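PDB 2IMH: major pilin protein fimA from Silicibacter pomeroyi, which is of unknown function but belongs to the DUF1028 family and folds as two face-to-face beta sheets flanked by helices. Local coordinates for residues Q85-A97 / S109-M121. Sequence-based numbering, arbitrary orientation. Where two conformers were deposited one is given.
Sequences QLAAMDLLGNAAA and SVTFASGIASGNM
Ile116 packs against Ala87, Ala95 and Ala97 where two antiparallel sheets meet face to face, the inner layers of a four-layer αββα sandwich of the kind found in Ntn hydrolases. Helices 51-62 and 67-76 back the sheet of the 85-90/95-99 hairpin, and helix 126-137 backs that of the 108-112/115-120 hairpin. The interface illustrates how small residues let sheets approach closely. With CG1 anti to the backbone N (chi1 -173°), Ile116 sends CD1 onto the backbone of strand 95-97, 3.4 Å from Ala96 C and beside Ala97 CB, while Ile116 CB meets Ala95 CB at 3.7 Å and its CG2 lies near Ala87 CB. The selenium of the selenomethionine Met89 lies in van der Waals contact with Gly115 CA, 4.1 Å away.

Polar contacts gather at the ends. The extended Gln85 donates from NE2 to Gly119 O (3.0 Å), approaching above the carbonyl plane, and accepts at OE1 from Asn120 ND2 (2.9 Å), the two amide planes turned 55° apart. Gln45 also donates to this OE1, and Thr99 OG1 is bonded to NE2. Replacing Gln85 by alanine would remove the whole amide and is likely to leave Asn120 ND2 and Gly119 O without this cross-sheet mate. At the hairpin turns, a water bridges the layers, 2.7 Å from Gly93 O and 2.9 Å from Phe112 O.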
loop_
_atom_site.group_PDB
_atom_site.type_symbol
_atom_site.label_atom_id
_atom_site.label_comp_id
_atom_site.label_asym_id
_atom_site.label_seq_id
_atom_site.Cartn_x
_atom_site.Cartn_y
_atom_site.Cartn_z
ATOM N N GLN A 85 -8.997 -2.825 -11.616
ATOM C CA GLN A 85 -7.954 -3.753 -11.232
ATOM C C GLN A 85 -7.928 -3.777 -9.699
ATOM O O GLN A 85 -8.070 -2.733 -9.071
ATOM C CB GLN A 85 -6.609 -3.266 -11.773
ATOM C CG GLN A 85 -5.431 -4.157 -11.418
ATOM C CD GLN A 85 -4.142 -3.726 -12.096
ATOM O OE1 GLN A 85 -3.784 -2.549 -12.099
ATOM N NE2 GLN A 85 -3.425 -4.698 -12.662
ATOM N N LEU A 86 -7.782 -4.963 -9.123
ATOM C CA LEU A 86 -7.885 -5.131 -7.676
ATOM C C LEU A 86 -6.884 -6.154 -7.169
ATOM O O LEU A 86 -6.693 -7.211 -7.774
ATOM C CB LEU A 86 -9.308 -5.596 -7.303
ATOM C CG LEU A 86 -9.597 -5.764 -5.798
ATOM C CD1 LEU A 86 -9.478 -4.412 -5.083
ATOM C CD2 LEU A 86 -10.977 -6.387 -5.558
ATOM N N ALA A 87 -6.240 -5.834 -6.054
ATOM C CA ALA A 87 -5.320 -6.772 -5.434
ATOM C C ALA A 87 -5.631 -6.773 -3.951
ATOM O O ALA A 87 -6.016 -5.741 -3.378
ATOM C CB ALA A 87 -3.889 -6.347 -5.658
ATOM N N ALA A 88 -5.506 -7.929 -3.326
ATOM C CA ALA A 88 -5.832 -8.032 -1.905
ATOM C C ALA A 88 -4.926 -9.047 -1.270
ATOM O O ALA A 88 -4.584 -10.053 -1.895
ATOM C CB ALA A 88 -7.283 -8.460 -1.706
HETATM N N MSE A 89 -4.577 -8.815 -0.008
HETATM C CA MSE A 89 -3.674 -9.713 0.688
HETATM C C MSE A 89 -4.200 -9.919 2.099
HETATM O O MSE A 89 -4.652 -8.965 2.719
HETATM C CB MSE A 89 -2.259 -9.094 0.751
HETATM C CG MSE A 89 -1.247 -9.967 1.461
HETATM SE SE MSE A 89 0.244 -8.905 2.167
HETATM C CE MSE A 89 -0.698 -8.007 3.625
ATOM N N ASP A 90 -4.152 -11.150 2.608
ATOM C CA ASP A 90 -4.645 -11.425 3.954
ATOM C C ASP A 90 -3.544 -11.247 4.987
ATOM O O ASP A 90 -2.421 -10.882 4.637
ATOM C CB ASP A 90 -5.353 -12.800 4.054
ATOM C CG ASP A 90 -4.396 -14.002 4.067
ATOM O OD1 ASP A 90 -3.156 -13.851 4.175
ATOM O OD2 ASP A 90 -4.939 -15.145 3.978
ATOM N N LEU A 91 -3.874 -11.495 6.258
ATOM C CA LEU A 91 -2.957 -11.179 7.354
ATOM C C LEU A 91 -1.747 -12.095 7.411
ATOM O O LEU A 91 -0.779 -11.797 8.131
ATOM C CB LEU A 91 -3.692 -11.194 8.704
ATOM C CG LEU A 91 -4.741 -10.103 8.907
ATOM C CD1 LEU A 91 -5.497 -10.378 10.204
ATOM C CD2 LEU A 91 -4.098 -8.695 8.957
ATOM N N LEU A 92 -1.773 -13.184 6.643
ATOM C CA LEU A 92 -0.629 -14.083 6.561
ATOM C C LEU A 92 0.076 -14.008 5.203
ATOM O O LEU A 92 0.898 -14.878 4.873
ATOM C CB LEU A 92 -1.047 -15.525 6.888
ATOM C CG LEU A 92 -1.241 -15.789 8.392
ATOM C CD1 LEU A 92 -2.093 -17.016 8.637
ATOM C CD2 LEU A 92 0.118 -15.896 9.092
ATOM N N GLY A 93 -0.257 -12.977 4.415
ATOM C CA GLY A 93 0.497 -12.688 3.199
ATOM C C GLY A 93 0.015 -13.388 1.944
ATOM O O GLY A 93 0.607 -13.213 0.876
ATOM N N ASN A 94 -1.054 -14.173 2.062
ATOM C CA ASN A 94 -1.716 -14.767 0.897
ATOM C C ASN A 94 -2.367 -13.669 0.084
ATOM O O ASN A 94 -2.937 -12.752 0.661
ATOM C CB ASN A 94 -2.780 -15.750 1.380
ATOM C CG ASN A 94 -2.183 -16.824 2.234
ATOM O OD1 ASN A 94 -1.426 -17.670 1.737
ATOM N ND2 ASN A 94 -2.453 -16.768 3.530
ATOM N N ALA A 95 -2.275 -13.753 -1.241
ATOM C CA ALA A 95 -2.720 -12.627 -2.084
ATOM C C ALA A 95 -3.262 -13.055 -3.423
ATOM O O ALA A 95 -2.926 -14.130 -3.922
ATOM C CB ALA A 95 -1.584 -11.656 -2.286
ATOM N N ALA A 96 -4.092 -12.198 -4.010
ATOM C CA ALA A 96 -4.635 -12.442 -5.335
ATOM C C ALA A 96 -4.950 -11.112 -5.997
ATOM O O ALA A 96 -5.196 -10.119 -5.314
ATOM C CB ALA A 96 -5.897 -13.244 -5.233
ATOM N N ALA A 97 -4.986 -11.115 -7.322
ATOM C CA ALA A 97 -5.355 -9.931 -8.076
ATOM C C ALA A 97 -6.330 -10.261 -9.199
ATOM O O ALA A 97 -6.383 -11.397 -9.697
ATOM C CB ALA A 97 -4.118 -9.251 -8.642
ATOM N N SER A 109 -0.127 -8.396 -12.832
ATOM C CA SER A 109 0.259 -8.665 -11.418
ATOM C C SER A 109 1.280 -9.770 -11.173
ATOM O O SER A 109 1.441 -10.680 -11.991
ATOM C CB SER A 109 -0.988 -8.928 -10.551
ATOM O OG SER A 109 -1.675 -10.107 -10.956
ATOM N N VAL A 110 1.965 -9.674 -10.025
ATOM C CA VAL A 110 3.004 -10.618 -9.629
ATOM C C VAL A 110 2.871 -10.922 -8.123
ATOM O O VAL A 110 3.006 -10.020 -7.303
ATOM C CB VAL A 110 4.432 -10.035 -9.890
ATOM C CG1 VAL A 110 5.500 -11.000 -9.418
ATOM C CG2 VAL A 110 4.631 -9.687 -11.382
ATOM N N THR A 111 2.583 -12.170 -7.753
ATOM C CA THR A 111 2.595 -12.517 -6.327
ATOM C C THR A 111 4.017 -12.913 -5.938
ATOM O O THR A 111 4.805 -13.348 -6.785
ATOM C CB THR A 111 1.644 -13.672 -5.992
ATOM O OG1 THR A 111 2.065 -14.830 -6.733
ATOM C CG2 THR A 111 0.194 -13.291 -6.366
ATOM N N PHE A 112 4.354 -12.764 -4.662
ATOM C CA PHE A 112 5.667 -13.168 -4.178
ATOM C C PHE A 112 5.470 -13.594 -2.727
ATOM O O PHE A 112 4.374 -13.474 -2.210
ATOM C CB PHE A 112 6.689 -12.030 -4.336
ATOM C CG PHE A 112 6.251 -10.719 -3.731
ATOM C CD1 PHE A 112 6.538 -10.427 -2.407
ATOM C CD2 PHE A 112 5.553 -9.781 -4.495
ATOM C CE1 PHE A 112 6.135 -9.214 -1.827
ATOM C CE2 PHE A 112 5.142 -8.562 -3.937
ATOM C CZ PHE A 112 5.426 -8.278 -2.602
ATOM N N ALA A 113 6.459 -14.187 -2.073
ATOM C CA ALA A 113 6.150 -14.923 -0.828
ATOM C C ALA A 113 5.217 -14.192 0.159
ATOM O O ALA A 113 4.296 -14.796 0.734
ATOM C CB ALA A 113 7.431 -15.353 -0.128
ATOM N N SER A 114 5.448 -12.896 0.334
ATOM C CA SER A 114 4.774 -12.131 1.379
ATOM C C SER A 114 4.013 -10.927 0.840
ATOM O O SER A 114 3.932 -9.895 1.506
ATOM C CB SER A 114 5.802 -11.648 2.395
ATOM O OG SER A 114 6.662 -10.696 1.795
ATOM N N GLY A 115 3.437 -11.058 -0.352
ATOM C CA GLY A 115 2.749 -9.931 -0.971
ATOM C C GLY A 115 2.408 -10.045 -2.440
ATOM O O GLY A 115 2.442 -11.136 -3.014
ATOM N N ILE A 116 2.088 -8.901 -3.041
ATOM C CA ILE A 116 1.610 -8.864 -4.430
ATOM C C ILE A 116 1.861 -7.473 -5.007
ATOM O O ILE A 116 1.607 -6.462 -4.351
ATOM C CB ILE A 116 0.107 -9.285 -4.545
ATOM C CG1 ILE A 116 -0.342 -9.400 -6.010
ATOM C CG2 ILE A 116 -0.822 -8.316 -3.778
ATOM C CD1 ILE A 116 -1.691 -10.087 -6.154
ATOM N N ALA A 117 2.386 -7.448 -6.225
ATOM C CA ALA A 117 2.593 -6.216 -6.964
ATOM C C ALA A 117 1.585 -6.224 -8.115
ATOM O O ALA A 117 1.336 -7.278 -8.697
ATOM C CB ALA A 117 3.993 -6.202 -7.518
ATOM N N SER A 118 0.994 -5.065 -8.430
ATOM C CA SER A 118 0.089 -4.968 -9.597
ATOM C C SER A 118 0.179 -3.600 -10.238
ATOM O O SER A 118 0.553 -2.627 -9.594
ATOM C CB SER A 118 -1.358 -5.290 -9.216
ATOM O OG SER A 118 -1.856 -4.401 -8.218
ATOM N N GLY A 119 -0.162 -3.506 -11.514
ATOM C CA GLY A 119 -0.096 -2.207 -12.151
ATOM C C GLY A 119 -0.730 -2.220 -13.516
ATOM O O GLY A 119 -1.110 -3.281 -14.019
ATOM N N ASN A 120 -0.842 -1.033 -14.107
ATOM C CA ASN A 120 -1.373 -0.906 -15.456
ATOM C C ASN A 120 -0.791 0.339 -16.121
ATOM O O ASN A 120 -0.166 1.181 -15.459
ATOM C CB ASN A 120 -2.911 -0.895 -15.475
ATOM C CG ASN A 120 -3.505 0.284 -14.696
ATOM O OD1 ASN A 120 -3.766 1.345 -15.266
ATOM N ND2 ASN A 120 -3.724 0.094 -13.391
HETATM N N MSE A 121 -0.983 0.441 -17.436
HETATM C CA MSE A 121 -0.326 1.485 -18.219
HETATM C C MSE A 121 1.200 1.487 -17.991
HETATM O O MSE A 121 1.830 2.548 -17.926
HETATM C CB MSE A 121 -0.958 2.852 -17.905
HETATM C CG MSE A 121 -0.508 4.006 -18.793
HETATM SE SE MSE A 121 -0.808 3.677 -20.687
HETATM C CE MSE A 121 0.988 3.130 -21.218
HETATM O O HOH W 1 1.826 -16.328 2.589
HETATM O O HOH W 2 1.516 -13.621 -1.634
#